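Local coordinates for protein HAT1-interacting factor 1 (Saccharomyces cerevisiae, PDB 4NQ0) that chaperones histones H3 and H4 as part of the nuclear HAT-B acetyltransferase complex, also binds H2A-H2B, and takes part in chromatin assembly and telomere silencing, at residues E62-F67 / L207-Q212; E182-S187 / A213-G218; R254-Y259 / F284-A289; D300-F305 / E339-Q344. One frame throughout, in Å; residues are numbered along the deposited sequence.

Contact 1 (E62-F67 / L207-Q212); sequences ELFTIF and LDLLAQ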
loop_
_atom_site.group_PDB
_atom_site.type_symbol
_atom_site.label_atom_id
_atom_site.label_comp_id
_atom_site.label_asym_id
_atom_site.label_seq_id
_atom_site.Cartn_x
_atom_site.Cartn_y
_atom_site.Cartn_z
ATOM N N GLU A 62 -9.273 7.143 6.338
ATOM C CA GLU A 62 -9.846 7.112 4.988
ATOM C C GLU A 62 -9.792 8.447 4.254
ATOM O O GLU A 62 -9.725 8.464 3.033
ATOM C CB GLU A 62 -11.294 6.651 5.028
ATOM C CG GLU A 62 -11.494 5.250 5.511
ATOM C CD GLU A 62 -11.761 4.312 4.374
ATOM O OE1 GLU A 62 -12.954 4.004 4.148
ATOM O OE2 GLU A 62 -10.783 3.914 3.686
ATOM N N LEU A 63 -9.834 9.568 4.982
ATOM C CA LEU A 63 -9.674 10.874 4.352
ATOM C C LEU A 63 -8.321 10.970 3.656
ATOM O O LEU A 63 -8.216 11.529 2.568
ATOM C CB LEU A 63 -9.822 12.013 5.363
ATOM C CG LEU A 63 -11.247 12.239 5.894
ATOM C CD1 LEU A 63 -11.220 13.099 7.129
ATOM C CD2 LEU A 63 -12.147 12.854 4.835
ATOM N N PHE A 64 -7.295 10.407 4.283
ATOM C CA PHE A 64 -5.952 10.413 3.714
ATOM C C PHE A 64 -5.814 9.405 2.579
ATOM O O PHE A 64 -5.256 9.718 1.519
ATOM C CB PHE A 64 -4.925 10.169 4.830
ATOM C CG PHE A 64 -4.782 11.333 5.776
ATOM C CD1 PHE A 64 -3.810 12.300 5.559
ATOM C CD2 PHE A 64 -5.630 11.473 6.871
ATOM C CE1 PHE A 64 -3.673 13.386 6.425
ATOM C CE2 PHE A 64 -5.502 12.556 7.729
ATOM C CZ PHE A 64 -4.526 13.506 7.513
ATOM N N THR A 65 -6.373 8.212 2.764
ATOM C CA THR A 65 -6.227 7.154 1.748
ATOM C C THR A 65 -7.022 7.437 0.474
ATOM O O THR A 65 -6.510 7.257 -0.639
ATOM C CB THR A 65 -6.572 5.765 2.308
ATOM O OG1 THR A 65 -7.961 5.708 2.656
ATOM C CG2 THR A 65 -5.721 5.477 3.540
ATOM N N ILE A 66 -8.251 7.915 0.630
ATOM C CA ILE A 66 -9.046 8.365 -0.518
ATOM C C ILE A 66 -8.367 9.543 -1.221
ATOM O O ILE A 66 -8.243 9.550 -2.451
ATOM C CB ILE A 66 -10.489 8.737 -0.099
ATOM C CG1 ILE A 66 -11.225 7.487 0.404
ATOM C CG2 ILE A 66 -11.251 9.350 -1.267
ATOM C CD1 ILE A 66 -12.438 7.791 1.217
ATOM N N PHE A 67 -7.903 10.522 -0.438
ATOM C CA PHE A 67 -7.203 11.694 -0.976
ATOM C C PHE A 67 -5.997 11.224 -1.803
ATOM O O PHE A 67 -5.781 11.684 -2.929
ATOM C CB PHE A 67 -6.759 12.601 0.189
ATOM C CG PHE A 67 -6.395 14.040 -0.184
ATOM C CD1 PHE A 67 -6.202 14.464 -1.499
ATOM C CD2 PHE A 67 -6.189 14.963 0.835
ATOM C CE1 PHE A 67 -5.840 15.784 -1.771
ATOM C CE2 PHE A 67 -5.832 16.278 0.568
ATOM C CZ PHE A 67 -5.661 16.687 -0.734
ATOM N N LEU A 207 1.960 9.790 -1.667
ATOM C CA LEU A 207 2.798 9.023 -0.730
ATOM C C LEU A 207 2.838 9.643 0.667
ATOM O O LEU A 207 2.781 8.927 1.659
ATOM C CB LEU A 207 4.229 8.896 -1.272
ATOM C CG LEU A 207 4.404 7.888 -2.397
ATOM C CD1 LEU A 207 5.858 7.893 -2.889
ATOM C CD2 LEU A 207 3.967 6.489 -1.913
ATOM N N ASP A 208 2.931 10.972 0.740
ATOM C CA ASP A 208 2.945 11.673 2.024
ATOM C C ASP A 208 1.596 11.528 2.731
ATOM O O ASP A 208 1.537 11.363 3.953
ATOM C CB ASP A 208 3.274 13.153 1.832
ATOM C CG ASP A 208 3.538 13.859 3.139
ATOM O OD1 ASP A 208 4.476 13.450 3.855
ATOM O OD2 ASP A 208 2.808 14.821 3.461
ATOM N N LEU A 209 0.515 11.581 1.957
ATOM C CA LEU A 209 -0.824 11.366 2.501
ATOM C C LEU A 209 -0.978 9.952 3.043
ATOM O O LEU A 209 -1.609 9.751 4.075
ATOM C CB LEU A 209 -1.900 11.657 1.452
ATOM C CG LEU A 209 -2.150 13.154 1.206
ATOM C CD1 LEU A 209 -2.752 13.382 -0.155
ATOM C CD2 LEU A 209 -3.045 13.716 2.315
ATOM N N LEU A 210 -0.404 8.975 2.349
ATOM C CA LEU A 210 -0.421 7.593 2.838
ATOM C C LEU A 210 0.463 7.406 4.077
ATOM O O LEU A 210 0.094 6.641 4.985
ATOM C CB LEU A 210 -0.042 6.614 1.728
ATOM C CG LEU A 210 -1.069 6.475 0.614
ATOM C CD1 LEU A 210 -0.473 5.790 -0.618
ATOM C CD2 LEU A 210 -2.305 5.714 1.114
ATOM N N ALA A 211 1.604 8.113 4.148
ATOM C CA ALA A 211 2.442 8.059 5.356
ATOM C C ALA A 211 1.599 8.438 6.566
ATOM O O ALA A 211 1.696 7.823 7.627
ATOM C CB ALA A 211 3.685 8.980 5.245
ATOM N N GLN A 212 0.740 9.433 6.386
ATOM C CA GLN A 212 -0.165 9.849 7.447
ATOM C C GLN A 212 -1.303 8.856 7.698
ATOM O O GLN A 212 -1.745 8.706 8.832
ATOM C CB GLN A 212 -0.702 11.251 7.154
ATOM C CG GLN A 212 0.417 12.309 7.143
ATOM C CD GLN A 212 -0.051 13.642 6.635
ATOM O OE1 GLN A 212 -0.626 14.425 7.386
ATOM N NE2 GLN A 212 0.203 13.925 5.352
#

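Contact 2 (E182-S187 / A213-G218); sequences EIEDVS and ALMLLG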
loop_
_atom_site.group_PDB
_atom_site.type_symbol
_atom_site.label_atom_id
_atom_site.label_comp_id
_atom_site.label_asym_id
_atom_site.label_seq_id
_atom_site.Cartn_x
_atom_site.Cartn_y
_atom_site.Cartn_z
ATOM N N GLU A 182 8.628 2.722 10.209
ATOM C CA GLU A 182 8.084 3.614 9.195
ATOM C C GLU A 182 6.768 4.268 9.632
ATOM O O GLU A 182 6.288 5.209 8.992
ATOM C CB GLU A 182 7.906 2.823 7.900
ATOM C CG GLU A 182 7.398 3.606 6.707
ATOM C CD GLU A 182 7.557 2.831 5.404
ATOM O OE1 GLU A 182 8.019 1.668 5.442
ATOM O OE2 GLU A 182 7.211 3.385 4.341
ATOM N N ILE A 183 6.170 3.787 10.715
ATOM C CA ILE A 183 4.962 4.419 11.219
ATOM C C ILE A 183 5.354 5.610 12.095
ATOM O O ILE A 183 5.923 5.432 13.168
ATOM C CB ILE A 183 4.090 3.436 12.002
ATOM C CG1 ILE A 183 3.632 2.307 11.069
ATOM C CG2 ILE A 183 2.896 4.156 12.603
ATOM C CD1 ILE A 183 2.713 1.311 11.719
ATOM N N GLU A 184 5.049 6.817 11.627
ATOM C CA GLU A 184 5.434 8.034 12.341
ATOM C C GLU A 184 4.527 8.265 13.536
ATOM O O GLU A 184 3.400 7.767 13.576
ATOM C CB GLU A 184 5.339 9.255 11.431
ATOM C CG GLU A 184 6.179 9.215 10.167
ATOM C CD GLU A 184 5.910 10.422 9.279
ATOM O OE1 GLU A 184 5.726 11.532 9.830
ATOM O OE2 GLU A 184 5.867 10.267 8.036
ATOM N N ASP A 185 5.023 9.040 14.496
ATOM C CA ASP A 185 4.221 9.504 15.617
ATOM C C ASP A 185 3.152 10.453 15.117
ATOM O O ASP A 185 3.389 11.261 14.219
ATOM C CB ASP A 185 5.089 10.241 16.647
ATOM C CG ASP A 185 4.382 10.433 17.983
ATOM O OD1 ASP A 185 4.790 9.770 18.955
ATOM O OD2 ASP A 185 3.426 11.234 18.078
ATOM N N VAL A 186 1.983 10.378 15.746
ATOM C CA VAL A 186 0.841 11.189 15.351
ATOM C C VAL A 186 1.073 12.694 15.552
ATOM O O VAL A 186 0.306 13.516 15.045
ATOM C CB VAL A 186 -0.437 10.724 16.069
ATOM C CG1 VAL A 186 -0.418 11.127 17.545
ATOM C CG2 VAL A 186 -1.656 11.266 15.349
ATOM N N SER A 187 2.135 13.054 16.276
ATOM C CA SER A 187 2.550 14.456 16.397
ATOM C C SER A 187 2.970 15.084 15.062
ATOM O O SER A 187 2.967 16.304 14.934
ATOM C CB SER A 187 3.692 14.600 17.414
ATOM O OG SER A 187 4.895 14.022 16.932
ATOM N N ALA A 213 -1.790 8.183 6.661
ATOM C CA ALA A 213 -2.733 7.069 6.881
ATOM C C ALA A 213 -2.123 5.997 7.791
ATOM O O ALA A 213 -2.785 5.512 8.726
ATOM C CB ALA A 213 -3.179 6.459 5.567
ATOM N N LEU A 214 -0.864 5.651 7.522
ATOM C CA LEU A 214 -0.135 4.661 8.308
ATOM C C LEU A 214 -0.031 5.112 9.742
ATOM O O LEU A 214 -0.264 4.347 10.664
ATOM C CB LEU A 214 1.294 4.475 7.789
ATOM C CG LEU A 214 1.546 3.596 6.578
ATOM C CD1 LEU A 214 3.025 3.699 6.213
ATOM C CD2 LEU A 214 1.148 2.142 6.849
ATOM N N MET A 215 0.381 6.361 9.904
ATOM C CA MET A 215 0.500 6.990 11.212
ATOM C C MET A 215 -0.786 6.795 12.009
ATOM O O MET A 215 -0.748 6.379 13.166
ATOM C CB MET A 215 0.829 8.476 11.005
ATOM C CG MET A 215 0.670 9.418 12.178
ATOM S SD MET A 215 0.721 11.137 11.581
ATOM C CE MET A 215 2.292 11.175 10.706
ATOM N N LEU A 216 -1.919 7.077 11.379
ATOM C CA LEU A 216 -3.221 7.013 12.052
ATOM C C LEU A 216 -3.648 5.565 12.352
ATOM O O LEU A 216 -4.051 5.248 13.478
ATOM C CB LEU A 216 -4.277 7.742 11.214
ATOM C CG LEU A 216 -4.075 9.262 11.135
ATOM C CD1 LEU A 216 -4.869 9.903 10.000
ATOM C CD2 LEU A 216 -4.427 9.911 12.478
ATOM N N LEU A 217 -3.546 4.697 11.350
ATOM C CA LEU A 217 -3.880 3.280 11.501
ATOM C C LEU A 217 -2.983 2.575 12.524
ATOM O O LEU A 217 -3.452 1.741 13.293
ATOM C CB LEU A 217 -3.776 2.562 10.147
ATOM C CG LEU A 217 -4.815 2.931 9.087
ATOM C CD1 LEU A 217 -4.378 2.459 7.706
ATOM C CD2 LEU A 217 -6.177 2.345 9.443
ATOM N N GLY A 218 -1.700 2.930 12.531
ATOM C CA GLY A 218 -0.712 2.306 13.413
ATOM C C GLY A 218 -0.586 2.891 14.818
ATOM O O GLY A 218 0.103 2.323 15.668
HETATM O O HOH W 1 1.340 6.647 14.899
#

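Contact 3 (R254-Y259 / F284-A289); sequences RAIHHY and FLVCDA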
loop_
_atom_site.group_PDB
_atom_site.type_symbol
_atom_site.label_atom_id
_atom_site.label_comp_id
_atom_site.label_asym_id
_atom_site.label_seq_id
_atom_site.Cartn_x
_atom_site.Cartn_y
_atom_site.Cartn_z
ATOM N N ARG A 254 11.935 1.115 -3.854
ATOM C CA ARG A 254 10.999 1.505 -2.805
ATOM C C ARG A 254 9.695 0.729 -2.935
ATOM O O ARG A 254 9.137 0.273 -1.929
ATOM C CB ARG A 254 10.746 3.017 -2.821
ATOM C CG ARG A 254 11.876 3.830 -2.159
ATOM C CD ARG A 254 11.750 5.356 -2.358
ATOM N NE ARG A 254 10.424 5.859 -1.988
ATOM C CZ ARG A 254 10.131 7.140 -1.752
ATOM N NH1 ARG A 254 11.064 8.088 -1.836
ATOM N NH2 ARG A 254 8.891 7.478 -1.420
ATOM N N ALA A 255 9.225 0.554 -4.169
ATOM C CA ALA A 255 8.017 -0.226 -4.419
ATOM C C ALA A 255 8.129 -1.609 -3.820
ATOM O O ALA A 255 7.268 -2.019 -3.036
ATOM C CB ALA A 255 7.725 -0.343 -5.921
ATOM N N ILE A 256 9.189 -2.326 -4.187
ATOM C CA ILE A 256 9.343 -3.719 -3.784
ATOM C C ILE A 256 9.401 -3.800 -2.266
ATOM O O ILE A 256 8.782 -4.680 -1.665
ATOM C CB ILE A 256 10.605 -4.377 -4.398
ATOM C CG1 ILE A 256 10.513 -4.400 -5.921
ATOM C CG2 ILE A 256 10.732 -5.808 -3.910
ATOM C CD1 ILE A 256 11.853 -4.651 -6.644
ATOM N N HIS A 257 10.113 -2.857 -1.652
ATOM C CA HIS A 257 10.218 -2.818 -0.205
ATOM C C HIS A 257 8.841 -2.686 0.455
ATOM O O HIS A 257 8.558 -3.344 1.462
ATOM C CB HIS A 257 11.141 -1.684 0.233
ATOM C CG HIS A 257 11.015 -1.334 1.677
ATOM N ND1 HIS A 257 11.533 -2.123 2.684
ATOM C CD2 HIS A 257 10.411 -0.286 2.291
ATOM C CE1 HIS A 257 11.264 -1.569 3.855
ATOM N NE2 HIS A 257 10.584 -0.455 3.643
ATOM N N HIS A 258 7.974 -1.858 -0.118
ATOM C CA HIS A 258 6.622 -1.688 0.432
ATOM C C HIS A 258 5.709 -2.879 0.193
ATOM O O HIS A 258 4.942 -3.257 1.083
ATOM C CB HIS A 258 6.001 -0.381 -0.036
ATOM C CG HIS A 258 6.554 0.807 0.681
ATOM N ND1 HIS A 258 6.997 1.939 0.031
ATOM C CD2 HIS A 258 6.791 1.010 1.999
ATOM C CE1 HIS A 258 7.453 2.801 0.926
ATOM N NE2 HIS A 258 7.345 2.259 2.127
ATOM N N TYR A 259 5.791 -3.481 -0.986
ATOM C CA TYR A 259 5.063 -4.740 -1.245
ATOM C C TYR A 259 5.452 -5.847 -0.247
ATOM O O TYR A 259 4.601 -6.606 0.241
ATOM C CB TYR A 259 5.318 -5.232 -2.662
ATOM C CG TYR A 259 4.720 -4.402 -3.784
ATOM C CD1 TYR A 259 3.481 -3.774 -3.657
ATOM C CD2 TYR A 259 5.377 -4.293 -5.001
ATOM C CE1 TYR A 259 2.934 -3.023 -4.704
ATOM C CE2 TYR A 259 4.840 -3.567 -6.051
ATOM C CZ TYR A 259 3.617 -2.937 -5.904
ATOM O OH TYR A 259 3.087 -2.221 -6.949
ATOM N N PHE A 284 3.038 -11.570 -6.039
ATOM C CA PHE A 284 3.159 -11.300 -7.480
ATOM C C PHE A 284 3.655 -9.882 -7.747
ATOM O O PHE A 284 4.486 -9.660 -8.649
ATOM C CB PHE A 284 1.834 -11.538 -8.209
ATOM C CG PHE A 284 1.837 -11.052 -9.635
ATOM C CD1 PHE A 284 2.503 -11.761 -10.621
ATOM C CD2 PHE A 284 1.196 -9.876 -9.979
ATOM C CE1 PHE A 284 2.536 -11.302 -11.933
ATOM C CE2 PHE A 284 1.210 -9.410 -11.290
ATOM C CZ PHE A 284 1.884 -10.127 -12.268
ATOM N N LEU A 285 3.141 -8.914 -6.989
ATOM C CA LEU A 285 3.547 -7.516 -7.194
ATOM C C LEU A 285 5.037 -7.317 -6.919
ATOM O O LEU A 285 5.703 -6.568 -7.625
ATOM C CB LEU A 285 2.690 -6.567 -6.345
ATOM C CG LEU A 285 1.218 -6.439 -6.752
ATOM C CD1 LEU A 285 0.411 -5.717 -5.659
ATOM C CD2 LEU A 285 1.051 -5.726 -8.096
ATOM N N VAL A 286 5.553 -7.997 -5.905
ATOM C CA VAL A 286 6.992 -8.046 -5.639
ATOM C C VAL A 286 7.772 -8.472 -6.886
ATOM O O VAL A 286 8.712 -7.791 -7.292
ATOM C CB VAL A 286 7.313 -9.003 -4.473
ATOM C CG1 VAL A 286 8.809 -9.382 -4.456
ATOM C CG2 VAL A 286 6.881 -8.380 -3.134
ATOM N N CYS A 287 7.355 -9.578 -7.503
ATOM C CA CYS A 287 8.008 -10.099 -8.706
ATOM C C CYS A 287 7.898 -9.162 -9.897
ATOM O O CYS A 287 8.860 -9.006 -10.661
ATOM C CB CYS A 287 7.430 -11.471 -9.075
ATOM S SG CYS A 287 7.770 -12.698 -7.801
ATOM N N ASP A 288 6.730 -8.547 -10.059
ATOM C CA ASP A 288 6.506 -7.644 -11.171
ATOM C C ASP A 288 7.392 -6.395 -11.070
ATOM O O ASP A 288 7.903 -5.926 -12.076
ATOM C CB ASP A 288 5.035 -7.235 -11.275
ATOM C CG ASP A 288 4.640 -6.879 -12.698
ATOM O OD1 ASP A 288 4.612 -7.794 -13.544
ATOM O OD2 ASP A 288 4.364 -5.692 -12.967
ATOM N N ALA A 289 7.569 -5.868 -9.868
ATOM C CA ALA A 289 8.469 -4.746 -9.653
ATOM C C ALA A 289 9.926 -5.198 -9.775
ATOM O O ALA A 289 10.740 -4.507 -10.374
ATOM C CB ALA A 289 8.221 -4.118 -8.296
#

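Contact 4 (D300-F305 / E339-Q344); sequences DKLKRF and EVQENQ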
loop_
_atom_site.group_PDB
_atom_site.type_symbol
_atom_site.label_atom_id
_atom_site.label_comp_id
_atom_site.label_asym_id
_atom_site.label_seq_id
_atom_site.Cartn_x
_atom_site.Cartn_y
_atom_site.Cartn_z
ATOM N N ASP A 300 19.426 -13.555 -7.079
ATOM C CA ASP A 300 18.397 -13.185 -6.101
ATOM C C ASP A 300 17.026 -13.032 -6.761
ATOM O O ASP A 300 16.019 -13.418 -6.177
ATOM C CB ASP A 300 18.782 -11.898 -5.351
ATOM C CG ASP A 300 20.035 -12.069 -4.481
ATOM O OD1 ASP A 300 20.791 -11.085 -4.319
ATOM O OD2 ASP A 300 20.269 -13.188 -3.953
ATOM N N LYS A 301 16.980 -12.470 -7.969
ATOM C CA LYS A 301 15.716 -12.389 -8.689
ATOM C C LYS A 301 15.136 -13.785 -8.883
ATOM O O LYS A 301 13.972 -14.025 -8.555
ATOM C CB LYS A 301 15.870 -11.699 -10.044
ATOM C CG LYS A 301 16.182 -10.234 -9.945
ATOM C CD LYS A 301 15.992 -9.537 -11.268
ATOM C CE LYS A 301 16.478 -8.127 -11.181
ATOM N NZ LYS A 301 16.124 -7.349 -12.371
ATOM N N LEU A 302 15.962 -14.700 -9.389
ATOM C CA LEU A 302 15.512 -16.048 -9.733
ATOM C C LEU A 302 14.952 -16.778 -8.527
ATOM O O LEU A 302 13.915 -17.428 -8.630
ATOM C CB LEU A 302 16.640 -16.875 -10.362
ATOM C CG LEU A 302 16.982 -16.547 -11.819
ATOM C CD1 LEU A 302 18.214 -17.342 -12.308
ATOM C CD2 LEU A 302 15.760 -16.828 -12.698
ATOM N N LYS A 303 15.628 -16.659 -7.386
ATOM C CA LYS A 303 15.161 -17.316 -6.158
ATOM C C LYS A 303 13.784 -16.819 -5.733
ATOM O O LYS A 303 12.957 -17.610 -5.292
ATOM C CB LYS A 303 16.146 -17.112 -5.010
ATOM C CG LYS A 303 17.481 -17.801 -5.219
ATOM C CD LYS A 303 18.435 -17.655 -4.019
ATOM C CE LYS A 303 19.845 -18.120 -4.425
ATOM N NZ LYS A 303 20.854 -18.114 -3.315
ATOM N N ARG A 304 13.543 -15.512 -5.858
ATOM C CA ARG A 304 12.237 -14.947 -5.476
ATOM C C ARG A 304 11.162 -15.334 -6.485
ATOM O O ARG A 304 10.041 -15.672 -6.096
ATOM C CB ARG A 304 12.286 -13.420 -5.336
ATOM C CG ARG A 304 11.021 -12.816 -4.726
ATOM C CD ARG A 304 11.018 -12.974 -3.211
ATOM N NE ARG A 304 9.704 -12.727 -2.604
ATOM C CZ ARG A 304 9.474 -12.570 -1.300
ATOM N NH1 ARG A 304 10.474 -12.574 -0.417
ATOM N NH2 ARG A 304 8.221 -12.382 -0.870
ATOM N N PHE A 305 11.488 -15.272 -7.773
ATOM C CA PHE A 305 10.539 -15.696 -8.795
ATOM C C PHE A 305 10.099 -17.152 -8.586
ATOM O O PHE A 305 8.915 -17.465 -8.675
ATOM C CB PHE A 305 11.119 -15.558 -10.207
ATOM C CG PHE A 305 11.419 -14.147 -10.629
ATOM C CD1 PHE A 305 10.694 -13.080 -10.145
ATOM C CD2 PHE A 305 12.415 -13.899 -11.559
ATOM C CE1 PHE A 305 10.969 -11.804 -10.537
ATOM C CE2 PHE A 305 12.699 -12.617 -11.963
ATOM C CZ PHE A 305 11.970 -11.559 -11.456
ATOM N N GLU A 339 13.291 -14.206 -18.837
ATOM C CA GLU A 339 14.040 -12.962 -19.045
ATOM C C GLU A 339 15.379 -12.949 -18.298
ATOM O O GLU A 339 16.416 -12.663 -18.887
ATOM C CB GLU A 339 13.195 -11.760 -18.618
ATOM C CG GLU A 339 13.945 -10.419 -18.534
ATOM C CD GLU A 339 14.407 -9.896 -19.885
ATOM O OE1 GLU A 339 13.898 -10.369 -20.925
ATOM O OE2 GLU A 339 15.278 -8.999 -19.904
ATOM N N VAL A 340 15.355 -13.273 -17.011
ATOM C CA VAL A 340 16.577 -13.266 -16.210
ATOM C C VAL A 340 17.534 -14.401 -16.597
ATOM O O VAL A 340 18.739 -14.177 -16.754
ATOM C CB VAL A 340 16.258 -13.316 -14.701
ATOM C CG1 VAL A 340 17.533 -13.470 -13.873
ATOM C CG2 VAL A 340 15.509 -12.057 -14.299
ATOM N N GLN A 341 17.011 -15.609 -16.774
ATOM C CA GLN A 341 17.871 -16.738 -17.140
ATOM C C GLN A 341 18.605 -16.519 -18.463
ATOM O O GLN A 341 19.768 -16.899 -18.589
ATOM C CB GLN A 341 17.098 -18.066 -17.158
ATOM C CG GLN A 341 17.435 -18.973 -15.973
ATOM C CD GLN A 341 16.317 -19.944 -15.600
ATOM O OE1 GLN A 341 15.536 -20.377 -16.445
ATOM N NE2 GLN A 341 16.252 -20.296 -14.321
ATOM N N GLU A 342 17.941 -15.879 -19.426
ATOM C CA GLU A 342 18.496 -15.700 -20.768
ATOM C C GLU A 342 19.370 -14.451 -20.925
ATOM O O GLU A 342 20.378 -14.496 -21.628
ATOM C CB GLU A 342 17.368 -15.652 -21.806
ATOM C CG GLU A 342 16.493 -16.902 -21.857
ATOM C CD GLU A 342 17.119 -18.066 -22.618
ATOM O OE1 GLU A 342 16.794 -19.222 -22.283
ATOM O OE2 GLU A 342 17.910 -17.835 -23.562
ATOM N N ASN A 343 18.989 -13.339 -20.297
ATOM C CA ASN A 343 19.683 -12.064 -20.519
ATOM C C ASN A 343 20.570 -11.619 -19.363
ATOM O O ASN A 343 21.738 -11.286 -19.562
ATOM C CB ASN A 343 18.676 -10.958 -20.834
ATOM C CG ASN A 343 17.846 -11.257 -22.071
ATOM O OD1 ASN A 343 18.180 -12.132 -22.870
ATOM N ND2 ASN A 343 16.752 -10.529 -22.230
ATOM N N GLN A 344 20.017 -11.622 -18.157
ATOM C CA GLN A 344 20.673 -11.001 -17.011
ATOM C C GLN A 344 21.741 -11.866 -16.320
ATOM O O GLN A 344 22.731 -11.331 -15.826
ATOM C CB GLN A 344 19.619 -10.544 -15.995
ATOM C CG GLN A 344 18.566 -9.605 -16.597
ATOM C CD GLN A 344 17.633 -8.997 -15.563
ATOM O OE1 GLN A 344 17.913 -9.012 -14.360
ATOM N NE2 GLN A 344 16.521 -8.443 -16.032
#

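Contact 1 (E62-F67 / L207-Q212)
L209 meets both F64 and F67, and it carries much of the apolar contact between 62-67 and 207-212. Its two methyls divide the work. CD1 sits over one face of the F67 ring, 3.8 Å from the ring centroid and 17° off the normal, a CH-pi contact displaced toward the rim. CD2 lies 3.6 Å from F64 CD1 and also touches F67 CD2. The backbone closes in here as well, with L209 O 3.4 Å from F64 CB.

L210 adds a looser touch, its CD2 to T65 CG2 at 4.2 Å. Q212 then runs past the F64 ring with its chain extended beyond CG. Its CB touches F64 CD1, and its OE1 lies 3.4 Å from F64 CE1. The amide plane is turned 60° from the ring. The amide is held from several sides: NE2 donates to D208 O over 3.2 Å, arriving above the carbonyl plane, and also bonds Y197 OH, while OE1 takes the backbone N-H of R190. An alanine at Q212 would probably leave the R190 N-H without this acceptor and open a gap beside F64 CE1.

The axes of the segments 62-67 and 207-212 approach to 8.1 Å at 158°, a nearly antiparallel pair that joins helix 61-77 to the predicted first TPR repeat. With no hydrogen bond linking the two segments, cohesion rests on apolar and ring contacts, while the one amide at the interface is tied to its own side.

Contact 2 (E182-S187 / A213-G218)
M215 lies against the backbone of E184-V186, and this is the densely packed part of the contact. CG of M215 is anti to its backbone N (chi1 165°) and comes within 3.5 Å of E184 O and 3.6 Å of V186 CA. The chain then bends at chi3, bringing the terminal CE to 3.7 Å from E184 CB, close to the carboxylate atom OE1 as well. I183 packs against the helix backbone instead: its CG2 is 3.7 Å from L214 O, and its CD1 is 3.9 Å from G218 CA. A CB at G218 would clash with CD1 as I183 is now placed.

The other side is looser and wetter. V186 CG2 reaches L216 CD2 only at 4.2 Å, and a water donates to both E184 O and M215 O, at 2.7 Å each, in place of a direct bond. Beyond it, the exposed D185 accepts from S187 N through OD2, an Asx turn leading into the 3-10 segment.

The predicted first TPR repeat includes 213-218 and the end of the loop; 182-187 lies in the region 80-199, important for histone binding. Helix 229-248 packs on L214, helix 61-77 on L216, and helix 252-266 on I183 through Y265.

Contact 3 (R254-Y259 / F284-A289)
The Y259 ring has L285 CB over the centre of one face, A289 CB at its edge near the ring plane, and V286 N obliquely placed. In this CH-pi contact L285 CB stands almost directly above the ring centre, 3.6 Å from the centroid and 6° off the normal. This is helix pairing in a TPR-type alpha-helical array, with helix 252-266, largely within the predicted second repeat, running nearly antiparallel to helix 273-290. The axes of the segments 254-259 and 284-289 lie 8.9 Å apart at closest approach, at 167°.

CG of Y259, anti to the carbonyl carbon (chi1 -69°), is thereby carried to 3.9 Å from L285 CB. Y259 CB packs 3.5 Å from V286 CG2. The side chains of Y259 and L285 cross at about a right angle, and L285 CD1 adds a contact 3.8 Å from Y259 CE1. Beyond the apolar contact, Y259 OH is hydrogen-bonded to D244 of helix 229-248, whose I240 and R247 also touch the ring residue. An alanine at Y259 would probably open a gap under L285 CB and leave D244 without its hydroxyl partner.

No hydrogen bond spans the two segments, and all six touching residues are buried, so fit between apolar surfaces holds this pair within the region that binds H2A-H2B. I256 CG2 meets V286 CG1 at 4.1 Å. Closer packing occurs one turn along, where I256 CG1 presses to 3.3 Å from A289 CB, tighter than ordinary van der Waals contact.

Contact 4 (D300-F305 / E339-Q344)
K301 reaches V340 with its aliphatic part and Q344 with its ammonium group. The chain is extended beyond CG, and CD passes 4.0 Å from V340 CG2 before NZ donates to Q344 OE1 over 3.1 Å. That bond falls in the carbonyl plane on a lone pair, with a C=O...N angle of 119°, and it is the hydrogen bond that spans the segments. The two side chains cross at about a right angle. NZ has a stronger partner in the backbone carbonyl of V293 and a weak one in L290 O, so several oxygens share the ammonium group and would be expected to stabilise its charge.

L302 follows and runs antiparallel alongside V340, with its CG 3.7 Å from V340 CG1. Its methyls also face the amide of Q341, whose NE2 is 3.9 Å from L302 CD2. Such antiparallel pairing is that of a TPR-type helical array: helix 298-316, in the predicted third repeat, lies against helix 323-344, the last modelled helix. The axes of the segments 300-305 and 339-344 approach no closer than 10.2 Å, at 166°, the widest axis separation of the three helix pairs described. Helix 323-344 loosens into a pi-helical turn over 340-344, and its Q344 N to V340 O bond is weak.

F305 ends the segment, meeting V340 CG2 at its ring edge, near the plane, through CE2 at 3.7 Å. K301 O lies over one face of that ring, toward the rim, while C287 and L290 of helix 273-290 touch the same side chain.

In the fold
From the N terminus, helix 61-77 is joined by contact 1 to helix 202-218, closing 139 intervening residues that include the unmodelled 80-159. Contact 2 crosses it in sequence: its loop segment 182-187 lies inside that span, and its other segment continues helix 202-218 directly after contact 1. The two touch through F64 and L216. Contact 3 follows in series, closing a shorter loop between helices 252-266 and 273-290; E182 of contact 2 meets H258 there in a probable hydrogen bond. Contact 4 closes last, tying helix 298-316 to helix 323-344, and touches contact 3 through C287 and F305. Contacts 1 and 4 stand about 35 Å apart between centres.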